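Non-sulfated chondroitin lyase E66 (Autographa californica nucleopolyhedrovirus, PDB 3VSN) cleaves non-sulfated chondroitin as a lyase of the viral envelope and may digest the chondroitin sulfate barrier of the host midgut to promote oral infection. Local coordinates at residues 104-109 with 158-163; 139-144 with 180-185; 212-217 with 267-272; 527-530 with 534-537; 599-604 with 619-624. All blocks are in the same frame, centred on the assembly; numbering follows the deposited sequence.

Contact 1. Residues 104-109 with 158-163; sequences ELAYNL and TQHYDE
Ala106 and Tyr107, near the start of helix 103-119, lie opposite the turn that carries His160, with the CA atoms of Tyr107 and His160 8.0 Å apart, and residues 158-161 form a type I beta turn that leads into the next helix. The imidazole of His160 makes the closest approaches across this gap. CG of His160 lies anti to the carbonyl carbon (chi1 -49°), a setting that carries the ring out from the turn toward the helix. Its CD2 comes to 4.2 Å from CB of Ala106, and NE2 stands 4.1 Å from the backbone N of Tyr107. These are van der Waals distances, and no hydrogen bond crosses between the segments. CB of Tyr107 points away from the turn, and it is the backbone of Tyr107 that meets the imidazole.

The turn carries its own brace: the backbone N of His160 donates to OG1 of Thr158, 3.1 Å away, in a capping bond ahead of helix 161-175. That hydroxyl is also bonded to the carbonyl of Leu155, tying the turn to the residue that follows helix 138-154.

The contact thus joins helix 103-119 to the start of helix 161-175. Tyr92 of helix 75-93 touches both Ala106 and Thr158, and Glu163 reaches back to helix 103-119 through a salt bridge with Arg114.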
# COMPACT_ATOMS: atom_id res chain seq x y z
N GLU A 104 18.25 -2.47 -36.57
CA GLU A 104 16.92 -2.22 -37.16
C GLU A 104 15.93 -1.64 -36.13
O GLU A 104 15.09 -0.81 -36.48
CB GLU A 104 16.39 -3.48 -37.86
CG GLU A 104 16.93 -4.79 -37.28
CD GLU A 104 17.57 -5.71 -38.31
OE1 GLU A 104 16.83 -6.28 -39.14
OE2 GLU A 104 18.82 -5.88 -38.27
N LEU A 105 16.06 -2.06 -34.87
CA LEU A 105 15.31 -1.43 -33.78
C LEU A 105 15.78 0.01 -33.54
O LEU A 105 14.96 0.90 -33.31
CB LEU A 105 15.40 -2.25 -32.49
CG LEU A 105 14.67 -1.71 -31.24
CD1 LEU A 105 13.22 -1.35 -31.53
CD2 LEU A 105 14.75 -2.71 -30.09
N ALA A 106 17.09 0.23 -33.60
CA ALA A 106 17.66 1.57 -33.47
C ALA A 106 17.05 2.51 -34.51
O ALA A 106 16.59 3.61 -34.18
CB ALA A 106 19.17 1.53 -33.61
N TYR A 107 17.03 2.05 -35.77
CA TYR A 107 16.41 2.79 -36.86
C TYR A 107 14.93 3.05 -36.59
O TYR A 107 14.45 4.16 -36.80
CB TYR A 107 16.58 2.06 -38.20
CG TYR A 107 15.72 2.66 -39.30
CD1 TYR A 107 16.16 3.77 -40.02
CD2 TYR A 107 14.46 2.13 -39.59
CE1 TYR A 107 15.37 4.33 -41.02
CE2 TYR A 107 13.67 2.68 -40.59
CZ TYR A 107 14.13 3.78 -41.29
OH TYR A 107 13.35 4.33 -42.28
N ASN A 108 14.22 2.02 -36.13
CA ASN A 108 12.80 2.16 -35.84
C ASN A 108 12.52 3.20 -34.76
O ASN A 108 11.55 3.95 -34.84
CB ASN A 108 12.17 0.81 -35.49
CG ASN A 108 11.78 0.01 -36.73
OD1 ASN A 108 11.35 0.58 -37.74
ND2 ASN A 108 11.92 -1.31 -36.65
N LEU A 109 13.40 3.26 -33.76
CA LEU A 109 13.28 4.24 -32.68
C LEU A 109 13.48 5.67 -33.17
O LEU A 109 12.64 6.54 -32.91
CB LEU A 109 14.23 3.90 -31.52
CG LEU A 109 13.89 2.66 -30.68
CD1 LEU A 109 14.99 2.36 -29.68
CD2 LEU A 109 12.54 2.79 -29.98
N THR A 158 25.14 5.32 -31.11
CA THR A 158 24.80 5.08 -32.51
C THR A 158 24.96 6.35 -33.36
O THR A 158 25.23 7.44 -32.83
CB THR A 158 23.35 4.59 -32.67
OG1 THR A 158 22.45 5.69 -32.47
CG2 THR A 158 23.02 3.46 -31.69
N GLN A 159 24.76 6.20 -34.67
CA GLN A 159 24.87 7.33 -35.58
C GLN A 159 23.64 8.25 -35.50
O GLN A 159 23.61 9.31 -36.13
CB GLN A 159 25.14 6.86 -37.01
CG GLN A 159 26.48 6.16 -37.18
CD GLN A 159 27.64 6.98 -36.65
OE1 GLN A 159 28.33 6.58 -35.71
NE2 GLN A 159 27.87 8.14 -37.25
N HIS A 160 22.65 7.85 -34.70
CA HIS A 160 21.42 8.62 -34.54
C HIS A 160 21.45 9.59 -33.39
O HIS A 160 20.55 10.43 -33.27
CB HIS A 160 20.22 7.69 -34.38
CG HIS A 160 20.15 6.59 -35.41
ND1 HIS A 160 19.98 6.83 -36.72
CD2 HIS A 160 20.22 5.20 -35.28
CE1 HIS A 160 19.95 5.67 -37.40
NE2 HIS A 160 20.10 4.67 -36.51
N TYR A 161 22.47 9.50 -32.53
CA TYR A 161 22.52 10.29 -31.30
C TYR A 161 22.42 11.80 -31.52
O TYR A 161 21.56 12.45 -30.93
CB TYR A 161 23.77 9.97 -30.47
CG TYR A 161 23.93 10.84 -29.23
CD1 TYR A 161 23.00 10.78 -28.19
CD2 TYR A 161 25.01 11.71 -29.11
CE1 TYR A 161 23.14 11.57 -27.06
CE2 TYR A 161 25.16 12.50 -27.98
CZ TYR A 161 24.22 12.43 -26.96
OH TYR A 161 24.36 13.21 -25.83
N ASP A 162 23.30 12.34 -32.36
CA ASP A 162 23.33 13.78 -32.60
C ASP A 162 21.98 14.32 -33.10
O ASP A 162 21.54 15.38 -32.66
CB ASP A 162 24.47 14.18 -33.55
CG ASP A 162 25.84 14.12 -32.87
OD1 ASP A 162 25.91 14.13 -31.62
OD2 ASP A 162 26.85 14.08 -33.59
N GLU A 163 21.31 13.58 -33.99
CA GLU A 163 19.97 13.97 -34.44
C GLU A 163 18.94 13.90 -33.30
O GLU A 163 18.13 14.83 -33.14
CB GLU A 163 19.50 13.13 -35.63
CG GLU A 163 18.12 13.54 -36.14
CD GLU A 163 17.60 12.67 -37.26
OE1 GLU A 163 18.34 11.78 -37.75
OE2 GLU A 163 16.44 12.87 -37.67

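Contact 2. Residues 139-144 with 180-185; sequences HFTITM and VNSMGW
Thr141 and Ser182 turn their side chains toward one another and meet through their hydroxyls, with OG1 of Thr141 2.7 Å from OG of Ser182. The rotation of Thr141 (chi1 -66°) sets OG1 beside its own backbone N and CG2 anti to that N, and both branches meet the serine. CG2 presses on CB of Ser182 at 3.5 Å, tighter than usual van der Waals contact. The Thr141 side chain lies about 6 Å from that of Asn191, a catalytic proton acceptor, consistent with a second-shell place beside the active site.

Alongside this polar pair, the methionine at the first corner of a type I' turn folds over the helix. Met183 bends at its last torsion, bringing CE to 3.8 Å from CB of Phe140 and 3.7 Å from OG1 of Thr141. The Phe140 ring itself leads away, to stack on Phe78 and meet Trp131 edge-to-face.

A water lies 2.7 Å from OG1 of Thr141 and donates to the carbonyl O of Ser182 at 3.0 Å, while OG of Ser182 is also bonded to the carbonyl of Tyr175. Each buried hydroxyl thus has more than one polar partner, and this small network, with the Met183 methyl beside it, pins the short hairpin 181-186 to helix 138-154.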
# COMPACT_ATOMS: atom_id res chain seq x y z
N HIS A 139 -0.48 13.38 -22.30
CA HIS A 139 0.57 12.65 -22.99
C HIS A 139 1.55 13.52 -23.73
O HIS A 139 2.66 13.08 -24.05
CB HIS A 139 -0.02 11.57 -23.89
CG HIS A 139 -0.59 10.41 -23.12
ND1 HIS A 139 -1.89 10.06 -23.17
CD2 HIS A 139 0.02 9.51 -22.25
CE1 HIS A 139 -2.10 8.99 -22.38
NE2 HIS A 139 -0.93 8.66 -21.81
N PHE A 140 1.18 14.77 -23.99
CA PHE A 140 2.07 15.73 -24.63
C PHE A 140 3.08 16.33 -23.64
O PHE A 140 4.24 16.56 -23.99
CB PHE A 140 1.27 16.83 -25.34
CG PHE A 140 0.34 16.31 -26.39
CD1 PHE A 140 0.82 15.93 -27.64
CD2 PHE A 140 -1.02 16.19 -26.13
CE1 PHE A 140 -0.05 15.44 -28.61
CE2 PHE A 140 -1.89 15.70 -27.10
CZ PHE A 140 -1.40 15.32 -28.34
N THR A 141 2.62 16.57 -22.42
CA THR A 141 3.44 17.19 -21.37
C THR A 141 4.22 16.16 -20.54
O THR A 141 5.37 16.40 -20.15
CB THR A 141 2.54 18.03 -20.43
OG1 THR A 141 2.01 19.14 -21.16
CG2 THR A 141 3.31 18.55 -19.24
N ILE A 142 3.59 15.02 -20.28
CA ILE A 142 4.14 14.02 -19.36
C ILE A 142 4.89 12.92 -20.10
O ILE A 142 6.10 12.77 -19.94
CB ILE A 142 3.04 13.42 -18.44
CG1 ILE A 142 2.31 14.52 -17.66
CG2 ILE A 142 3.61 12.36 -17.50
CD1 ILE A 142 3.20 15.42 -16.81
N THR A 143 4.18 12.17 -20.94
CA THR A 143 4.74 10.97 -21.57
C THR A 143 5.70 11.28 -22.72
O THR A 143 6.76 10.67 -22.83
CB THR A 143 3.63 10.02 -22.04
OG1 THR A 143 2.59 9.98 -21.06
CG2 THR A 143 4.18 8.61 -22.24
N MET A 144 5.32 12.23 -23.58
CA MET A 144 6.13 12.55 -24.76
C MET A 144 7.57 13.01 -24.46
O MET A 144 8.50 12.52 -25.09
CB MET A 144 5.42 13.55 -25.67
CG MET A 144 6.07 13.72 -27.03
SD MET A 144 5.29 15.04 -27.98
CE MET A 144 5.88 16.49 -27.11
N VAL A 180 8.44 23.29 -15.10
CA VAL A 180 7.07 23.29 -14.59
C VAL A 180 6.03 23.93 -15.53
O VAL A 180 4.88 24.14 -15.14
CB VAL A 180 6.98 23.95 -13.19
CG1 VAL A 180 7.75 23.13 -12.16
CG2 VAL A 180 7.50 25.39 -13.22
N ASN A 181 6.45 24.24 -16.75
CA ASN A 181 5.56 24.87 -17.72
C ASN A 181 5.52 24.08 -19.02
O ASN A 181 6.56 23.70 -19.56
CB ASN A 181 5.98 26.31 -17.99
CG ASN A 181 5.80 27.22 -16.79
OD1 ASN A 181 4.69 27.66 -16.50
ND2 ASN A 181 6.89 27.50 -16.09
N SER A 182 4.31 23.84 -19.52
CA SER A 182 4.12 23.17 -20.80
C SER A 182 2.83 23.63 -21.46
O SER A 182 1.77 23.63 -20.83
CB SER A 182 4.11 21.65 -20.63
OG SER A 182 3.89 21.00 -21.86
N MET A 183 2.95 24.04 -22.72
CA MET A 183 1.82 24.46 -23.56
C MET A 183 0.91 25.49 -22.88
O MET A 183 -0.32 25.40 -22.96
CB MET A 183 1.02 23.24 -24.05
CG MET A 183 1.88 22.11 -24.60
SD MET A 183 0.97 20.79 -25.43
CE MET A 183 -0.05 20.15 -24.10
N GLY A 184 1.53 26.46 -22.21
CA GLY A 184 0.80 27.57 -21.58
C GLY A 184 0.24 27.30 -20.19
O GLY A 184 -0.45 28.15 -19.63
N TRP A 185 0.54 26.13 -19.64
CA TRP A 185 0.08 25.77 -18.30
C TRP A 185 1.21 25.61 -17.32
O TRP A 185 2.25 25.04 -17.65
CB TRP A 185 -0.69 24.46 -18.33
CG TRP A 185 -2.10 24.53 -18.85
CD1 TRP A 185 -3.19 25.20 -18.30
CD2 TRP A 185 -2.64 23.83 -20.03
NE1 TRP A 185 -4.32 25.00 -19.05
CE2 TRP A 185 -4.07 24.19 -20.10
CE3 TRP A 185 -2.11 23.00 -21.01
CZ2 TRP A 185 -4.89 23.71 -21.10
CZ3 TRP A 185 -2.95 22.52 -22.02
CH2 TRP A 185 -4.31 22.87 -22.06
O HOH W 1 0.75 21.08 -19.69

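Contact 3. Residues 212-217 with 267-272; sequences QIRQEQ and YYFGDE
Phe269, the last helical residue of 262-269, packs against Ile213 and Arg214 of helix 210-214, joining two helices of the alpha/alpha toroid that forms the N-terminal part of this lyase. The CA atoms of Arg214 and Phe269 are 7.0 Å apart, close enough for the arginine to meet the phenylalanine with both its backbone and its side chain.

The apolar contacts centre on the phenyl ring. CG2 of Ile213 comes up at the ring edge, near its plane, 4.3 Å from CZ of Phe269. CB of Arg214 lies 3.8 Å from CD1 of Phe269, and the arginine CA is equally close to CE1, so the ring rests against the arginine near its root. Around this pair, Ile219 and Leu223 of helix 217-225 both touch Phe269, and each also meets one of its partners: Ile219 touches Ile213, and Leu223 touches Arg214. The phenyl ring thus helps join three helices.

The second kind of contact is made by the arginine head. Bends at chi2 (102°) and chi3 (79°) fold the chain back along Phe269, so the two side chains run past each other in opposite directions. The guanidinium presents one face to CB of Phe269, which sits over its centre, and its plane is turned 52° from that of the ring.

Beyond the helix end the chain opens at Gly270, whose phi is positive. NH2 of Arg214 approaches the carbonyl O of Phe269 to 2.7 Å, but the angle is too poor for a hydrogen bond.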
# COMPACT_ATOMS: atom_id res chain seq x y z
N GLN A 212 23.84 24.84 -12.33
CA GLN A 212 23.08 25.93 -12.95
C GLN A 212 21.58 25.62 -13.00
O GLN A 212 20.75 26.44 -12.63
CB GLN A 212 23.58 26.22 -14.37
CG GLN A 212 24.99 26.79 -14.46
CD GLN A 212 25.34 27.22 -15.87
OE1 GLN A 212 25.02 28.33 -16.29
NE2 GLN A 212 25.99 26.34 -16.62
N ILE A 213 21.26 24.42 -13.49
CA ILE A 213 19.87 23.96 -13.62
C ILE A 213 19.16 23.98 -12.26
O ILE A 213 18.00 24.40 -12.17
CB ILE A 213 19.81 22.55 -14.26
CG1 ILE A 213 20.45 22.56 -15.65
CG2 ILE A 213 18.37 22.06 -14.36
CD1 ILE A 213 21.02 21.23 -16.09
N ARG A 214 19.87 23.53 -11.23
CA ARG A 214 19.37 23.54 -9.85
C ARG A 214 18.79 24.89 -9.42
O ARG A 214 17.76 24.95 -8.74
CB ARG A 214 20.50 23.11 -8.90
CG ARG A 214 20.45 23.71 -7.50
CD ARG A 214 19.91 22.74 -6.47
NE ARG A 214 20.94 21.80 -6.05
CZ ARG A 214 20.91 21.09 -4.92
NH1 ARG A 214 19.90 21.22 -4.07
NH2 ARG A 214 21.90 20.26 -4.63
N GLN A 215 19.44 25.97 -9.85
CA GLN A 215 19.07 27.32 -9.42
C GLN A 215 17.84 27.90 -10.13
O GLN A 215 17.29 28.92 -9.68
CB GLN A 215 20.26 28.28 -9.53
CG GLN A 215 21.36 28.03 -8.51
CD GLN A 215 20.85 28.02 -7.07
OE1 GLN A 215 20.17 28.95 -6.63
NE2 GLN A 215 21.17 26.95 -6.34
N GLU A 216 17.41 27.27 -11.22
CA GLU A 216 16.22 27.73 -11.95
C GLU A 216 14.98 27.67 -11.08
O GLU A 216 14.83 26.76 -10.25
CB GLU A 216 16.01 26.90 -13.22
CG GLU A 216 17.17 26.93 -14.21
CD GLU A 216 16.90 26.10 -15.45
OE1 GLU A 216 15.72 25.93 -15.81
OE2 GLU A 216 17.88 25.61 -16.05
N GLN A 217 14.08 28.64 -11.28
CA GLN A 217 12.84 28.77 -10.50
C GLN A 217 11.98 27.50 -10.54
O GLN A 217 11.47 27.06 -9.50
CB GLN A 217 12.04 29.98 -10.98
CG GLN A 217 10.69 30.18 -10.29
CD GLN A 217 9.87 31.31 -10.89
OE1 GLN A 217 10.33 32.04 -11.78
NE2 GLN A 217 8.64 31.47 -10.41
N TYR A 267 20.23 11.64 -8.15
CA TYR A 267 21.41 11.68 -9.01
C TYR A 267 21.75 13.11 -9.42
O TYR A 267 22.90 13.54 -9.28
CB TYR A 267 21.25 10.80 -10.26
CG TYR A 267 22.50 10.80 -11.11
CD1 TYR A 267 22.77 11.84 -12.00
CD2 TYR A 267 23.45 9.78 -11.01
CE1 TYR A 267 23.93 11.87 -12.76
CE2 TYR A 267 24.60 9.79 -11.77
CZ TYR A 267 24.84 10.84 -12.64
OH TYR A 267 25.98 10.86 -13.41
N TYR A 268 20.75 13.84 -9.92
CA TYR A 268 20.91 15.21 -10.39
C TYR A 268 21.39 16.18 -9.31
O TYR A 268 22.35 16.94 -9.53
CB TYR A 268 19.57 15.76 -10.91
CG TYR A 268 19.06 15.27 -12.25
CD1 TYR A 268 19.93 14.95 -13.30
CD2 TYR A 268 17.69 15.19 -12.48
CE1 TYR A 268 19.43 14.52 -14.53
CE2 TYR A 268 17.19 14.76 -13.70
CZ TYR A 268 18.06 14.43 -14.72
OH TYR A 268 17.54 14.03 -15.93
N PHE A 269 20.72 16.17 -8.16
CA PHE A 269 20.87 17.25 -7.18
C PHE A 269 21.35 16.83 -5.79
O PHE A 269 21.45 17.66 -4.89
CB PHE A 269 19.58 18.09 -7.11
CG PHE A 269 19.08 18.56 -8.46
CD1 PHE A 269 19.89 19.36 -9.27
CD2 PHE A 269 17.82 18.20 -8.91
CE1 PHE A 269 19.44 19.78 -10.51
CE2 PHE A 269 17.36 18.63 -10.15
CZ PHE A 269 18.18 19.42 -10.95
N GLY A 270 21.65 15.55 -5.62
CA GLY A 270 22.32 15.07 -4.41
C GLY A 270 21.44 14.37 -3.39
O GLY A 270 20.21 14.39 -3.49
N ASP A 271 22.08 13.78 -2.39
CA ASP A 271 21.42 12.96 -1.37
C ASP A 271 20.60 13.75 -0.35
O ASP A 271 19.99 13.14 0.53
CB ASP A 271 22.46 12.11 -0.63
CG ASP A 271 23.15 11.10 -1.53
OD1 ASP A 271 22.47 10.45 -2.35
OD2 ASP A 271 24.39 10.95 -1.40
N GLU A 272 20.57 15.08 -0.46
CA GLU A 272 19.87 15.91 0.52
C GLU A 272 18.49 16.37 0.08
O GLU A 272 17.68 16.80 0.90
CB GLU A 272 20.74 17.11 0.93
CG GLU A 272 21.48 16.92 2.25
CD GLU A 272 22.53 15.84 2.20
OE1 GLU A 272 22.62 15.04 3.16
OE2 GLU A 272 23.29 15.78 1.20

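Contact 4. Residues 527-530 with 534-537; sequences RSPN and ELVE
Arg527 grips Glu537 side-on with two nitrogens, one to each carboxylate oxygen. NE of Arg527 donates to OE2 of Glu537 at 2.8 Å and NH2 to OE1 at 3.0 Å, in a salt bridge whose acceptors lie close to the guanidinium plane. OE1 offers its syn lone pair, whereas OE2 is approached from 25° outside the carboxylate plane, and the two flat groups are twisted 33° against each other. The arginine runs extended to CG and CD and then bends at chi3 (63°), bringing the NE/NH2 edge of its head to the carboxylate.

Next to this pair Leu535 lies alongside Arg527, pointing the same way, with Leu535 CD1 3.7 Å from Arg527 NH2. Pro529, where the chain turns a corner, packs on the leucine, with Pro529 CD 3.8 Å from Leu535 CG. Beneath them the backbones form an antiparallel hydrogen-bonded pair: N of Arg527 to O of Leu535 at 3.1 Å, and N of Leu535 to O of Arg527 at 2.8 Å.

OE2 of Glu537 has a second partner in Arg473, which would be expected to hold the carboxylate in place, while NH1 of Arg527 is bonded to the carbonyl of Leu394. The hairpin of strands 525-530 and 533-540 is one side of a four-stranded antiparallel sheet, strand 525-530 being outermost, with strand 472-480 on the far side of strand 533-540.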
# COMPACT_ATOMS: atom_id res chain seq x y z
N ARG A 527 -20.60 -21.18 3.68
CA ARG A 527 -21.70 -20.55 2.95
C ARG A 527 -21.19 -19.81 1.71
O ARG A 527 -20.08 -19.29 1.72
CB ARG A 527 -22.44 -19.57 3.87
CG ARG A 527 -23.69 -18.94 3.28
CD ARG A 527 -24.35 -18.00 4.28
NE ARG A 527 -23.47 -16.88 4.62
CZ ARG A 527 -23.42 -15.73 3.96
NH1 ARG A 527 -24.21 -15.52 2.91
NH2 ARG A 527 -22.58 -14.78 4.35
N SER A 528 -22.01 -19.79 0.66
CA SER A 528 -21.74 -19.00 -0.55
C SER A 528 -22.66 -17.77 -0.61
O SER A 528 -23.87 -17.92 -0.80
CB SER A 528 -21.91 -19.85 -1.81
OG SER A 528 -20.97 -20.90 -1.84
N PRO A 529 -22.09 -16.56 -0.45
CA PRO A 529 -22.89 -15.33 -0.46
C PRO A 529 -23.37 -14.90 -1.85
O PRO A 529 -24.34 -14.16 -1.97
CB PRO A 529 -21.93 -14.28 0.11
CG PRO A 529 -20.58 -14.79 -0.26
CD PRO A 529 -20.66 -16.28 -0.18
N ASN A 530 -22.65 -15.34 -2.88
CA ASN A 530 -23.02 -15.13 -4.28
C ASN A 530 -22.35 -16.20 -5.13
O ASN A 530 -21.66 -17.08 -4.60
CB ASN A 530 -22.68 -13.70 -4.75
CG ASN A 530 -21.19 -13.38 -4.66
OD1 ASN A 530 -20.34 -14.21 -4.98
ND2 ASN A 530 -20.87 -12.15 -4.24
N GLU A 534 -17.03 -18.31 -1.99
CA GLU A 534 -17.32 -19.26 -0.92
C GLU A 534 -16.63 -18.80 0.37
O GLU A 534 -15.50 -18.29 0.33
CB GLU A 534 -16.88 -20.68 -1.30
CG GLU A 534 -17.47 -21.78 -0.42
CD GLU A 534 -16.90 -23.17 -0.70
OE1 GLU A 534 -15.78 -23.27 -1.27
OE2 GLU A 534 -17.56 -24.17 -0.32
N LEU A 535 -17.31 -18.99 1.50
CA LEU A 535 -16.80 -18.52 2.79
C LEU A 535 -16.75 -19.61 3.85
O LEU A 535 -17.58 -20.53 3.85
CB LEU A 535 -17.68 -17.39 3.35
CG LEU A 535 -18.01 -16.15 2.52
CD1 LEU A 535 -19.08 -15.34 3.23
CD2 LEU A 535 -16.77 -15.30 2.28
N VAL A 536 -15.78 -19.49 4.75
CA VAL A 536 -15.86 -20.10 6.07
C VAL A 536 -16.11 -18.92 7.00
O VAL A 536 -15.38 -17.92 6.95
CB VAL A 536 -14.56 -20.82 6.47
CG1 VAL A 536 -14.66 -21.36 7.89
CG2 VAL A 536 -14.25 -21.95 5.49
N GLU A 537 -17.14 -19.02 7.84
CA GLU A 537 -17.53 -17.88 8.67
C GLU A 537 -17.95 -18.30 10.08
O GLU A 537 -18.25 -19.47 10.32
CB GLU A 537 -18.64 -17.07 7.99
CG GLU A 537 -19.95 -17.83 7.80
CD GLU A 537 -20.99 -17.09 6.97
OE1 GLU A 537 -20.65 -16.09 6.31
OE2 GLU A 537 -22.17 -17.52 6.97

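Contact 5. Residues 599-604 with 619-624; sequences NKVSFM and NSFTSI
With CG of Phe603 anti to its carbonyl carbon (chi1 -72°), the ring rises from strand 600-604 toward helix 619-623; nearly the same first torsion in Phe621 (chi1 -71°) brings its ring down from the helix to the strand. The two rings come together obliquely, their centroids 6.0 Å apart and their planes at 51°. CZ of Phe603 and CE1 of Phe621 are the nearest atoms of the two rings, 4.0 Å apart.

Val601, two residues earlier on the same strand face, meets the rim of the Phe621 ring. CG1 of Val601 lies in the ring plane, 3.9 Å from CE1 of Phe621, while CG2 comes near the same atom, so CE1 of Phe621 sits against both methyls of Val601 and the tip of Phe603.

On the helix, Ser620 presents CB to the edge of Phe603, in its plane and 3.6 Å from CE2. OG of Ser620 is 3.5 Å from that same carbon, CE2 of Phe603, but its hydrogen bond goes to the carbonyl of Val616, one helical turn back, which satisfies the hydroxyl within an apolar setting.

Met594 from strand 592-597 touches both Val601 and Phe603, and Ile658 of strand 654-658 touches both Val601 and Phe621. The axes of strand 600-604 and helix 619-623 approach to 11.8 Å, and the contact is a helix laid over one face of an antiparallel sheet, sealed by aromatic and aliphatic side chains in the beta-rich part of the lyase.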
# COMPACT_ATOMS: atom_id res chain seq x y z
N ASN A 599 13.70 -11.26 25.76
CA ASN A 599 13.90 -10.35 26.89
C ASN A 599 13.37 -8.94 26.62
O ASN A 599 13.84 -7.97 27.21
CB ASN A 599 15.39 -10.30 27.26
CG ASN A 599 16.23 -9.57 26.23
OD1 ASN A 599 15.91 -9.54 25.04
ND2 ASN A 599 17.32 -8.95 26.68
N LYS A 600 12.40 -8.83 25.72
CA LYS A 600 11.87 -7.53 25.31
C LYS A 600 10.36 -7.49 25.49
O LYS A 600 9.67 -8.46 25.19
CB LYS A 600 12.24 -7.27 23.84
CG LYS A 600 11.85 -5.90 23.32
CD LYS A 600 12.14 -5.80 21.83
CE LYS A 600 11.85 -4.40 21.29
NZ LYS A 600 10.39 -4.11 21.31
N VAL A 601 9.86 -6.37 26.00
CA VAL A 601 8.41 -6.16 26.13
C VAL A 601 8.06 -4.77 25.59
O VAL A 601 8.77 -3.80 25.86
CB VAL A 601 7.93 -6.26 27.60
CG1 VAL A 601 6.43 -6.05 27.69
CG2 VAL A 601 8.28 -7.61 28.19
N SER A 602 6.97 -4.70 24.82
CA SER A 602 6.45 -3.43 24.33
C SER A 602 5.00 -3.21 24.79
O SER A 602 4.20 -4.15 24.76
CB SER A 602 6.53 -3.39 22.80
OG SER A 602 5.82 -2.27 22.29
N PHE A 603 4.70 -1.99 25.22
CA PHE A 603 3.34 -1.57 25.61
C PHE A 603 2.92 -0.36 24.80
O PHE A 603 3.76 0.48 24.47
CB PHE A 603 3.30 -1.08 27.06
CG PHE A 603 3.45 -2.15 28.10
CD1 PHE A 603 4.71 -2.52 28.54
CD2 PHE A 603 2.33 -2.72 28.70
CE1 PHE A 603 4.86 -3.48 29.54
CE2 PHE A 603 2.47 -3.67 29.70
CZ PHE A 603 3.74 -4.06 30.11
N MET A 604 1.62 -0.24 24.53
CA MET A 604 1.06 1.02 24.03
C MET A 604 -0.39 1.17 24.46
O MET A 604 -1.11 0.18 24.58
CB MET A 604 1.16 1.11 22.50
CG MET A 604 0.61 2.41 21.94
SD MET A 604 0.74 2.59 20.15
CE MET A 604 -0.33 4.01 19.89
N ASN A 619 0.19 -5.35 36.57
CA ASN A 619 -1.03 -6.10 36.25
C ASN A 619 -0.90 -6.91 34.97
O ASN A 619 -1.38 -8.05 34.90
CB ASN A 619 -2.25 -5.18 36.19
CG ASN A 619 -2.73 -4.74 37.57
OD1 ASN A 619 -2.67 -5.50 38.53
ND2 ASN A 619 -3.21 -3.51 37.66
N SER A 620 -0.24 -6.34 33.96
CA SER A 620 -0.03 -7.01 32.68
C SER A 620 0.83 -8.25 32.84
O SER A 620 0.48 -9.32 32.34
CB SER A 620 0.59 -6.05 31.66
OG SER A 620 -0.25 -4.93 31.44
N PHE A 621 1.95 -8.10 33.55
CA PHE A 621 2.87 -9.22 33.80
C PHE A 621 2.19 -10.32 34.62
O PHE A 621 2.40 -11.51 34.37
CB PHE A 621 4.15 -8.73 34.49
CG PHE A 621 5.07 -7.93 33.60
CD1 PHE A 621 4.93 -7.94 32.21
CD2 PHE A 621 6.12 -7.20 34.15
CE1 PHE A 621 5.79 -7.21 31.40
CE2 PHE A 621 6.99 -6.47 33.35
CZ PHE A 621 6.82 -6.47 31.97
N THR A 622 1.38 -9.92 35.60
CA THR A 622 0.57 -10.86 36.39
C THR A 622 -0.42 -11.63 35.50
O THR A 622 -0.54 -12.86 35.61
CB THR A 622 -0.18 -10.12 37.53
OG1 THR A 622 0.77 -9.44 38.37
CG2 THR A 622 -1.01 -11.08 38.38
N SER A 623 -1.09 -10.92 34.60
CA SER A 623 -2.05 -11.54 33.68
C SER A 623 -1.44 -12.59 32.75
O SER A 623 -2.08 -13.60 32.45
CB SER A 623 -2.79 -10.48 32.87
OG SER A 623 -3.66 -9.74 33.72
N ILE A 624 -0.21 -12.37 32.30
CA ILE A 624 0.47 -13.33 31.42
C ILE A 624 1.23 -14.41 32.21
O ILE A 624 1.99 -15.19 31.63
CB ILE A 624 1.39 -12.65 30.38
CG1 ILE A 624 2.58 -11.95 31.05
CG2 ILE A 624 0.58 -11.68 29.51
CD1 ILE A 624 3.76 -11.72 30.14

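In the fold
The five contacts follow the two-part build of the chain. Contacts 1, 2 and 3 lie among the N-terminal helices: contacts 1 and 2 interleave along the sequence, through consecutive helices 103-119, 138-154 and 161-175, with centres about 25 Å apart, and contact 3 follows, its centre about 21 Å from that of contact 2. Contacts 4 and 5 come later, contact 4 within a four-stranded antiparallel sheet and contact 5 between helix 614-623 and another antiparallel sheet, with centres about 38 Å apart. Contacts 1 and 5 lie on opposite sides of the chain's centre, centres about 67 Å apart. None of the contacts touches another; they sample separate parts of the fold, and contact 2 is the one beside the active site.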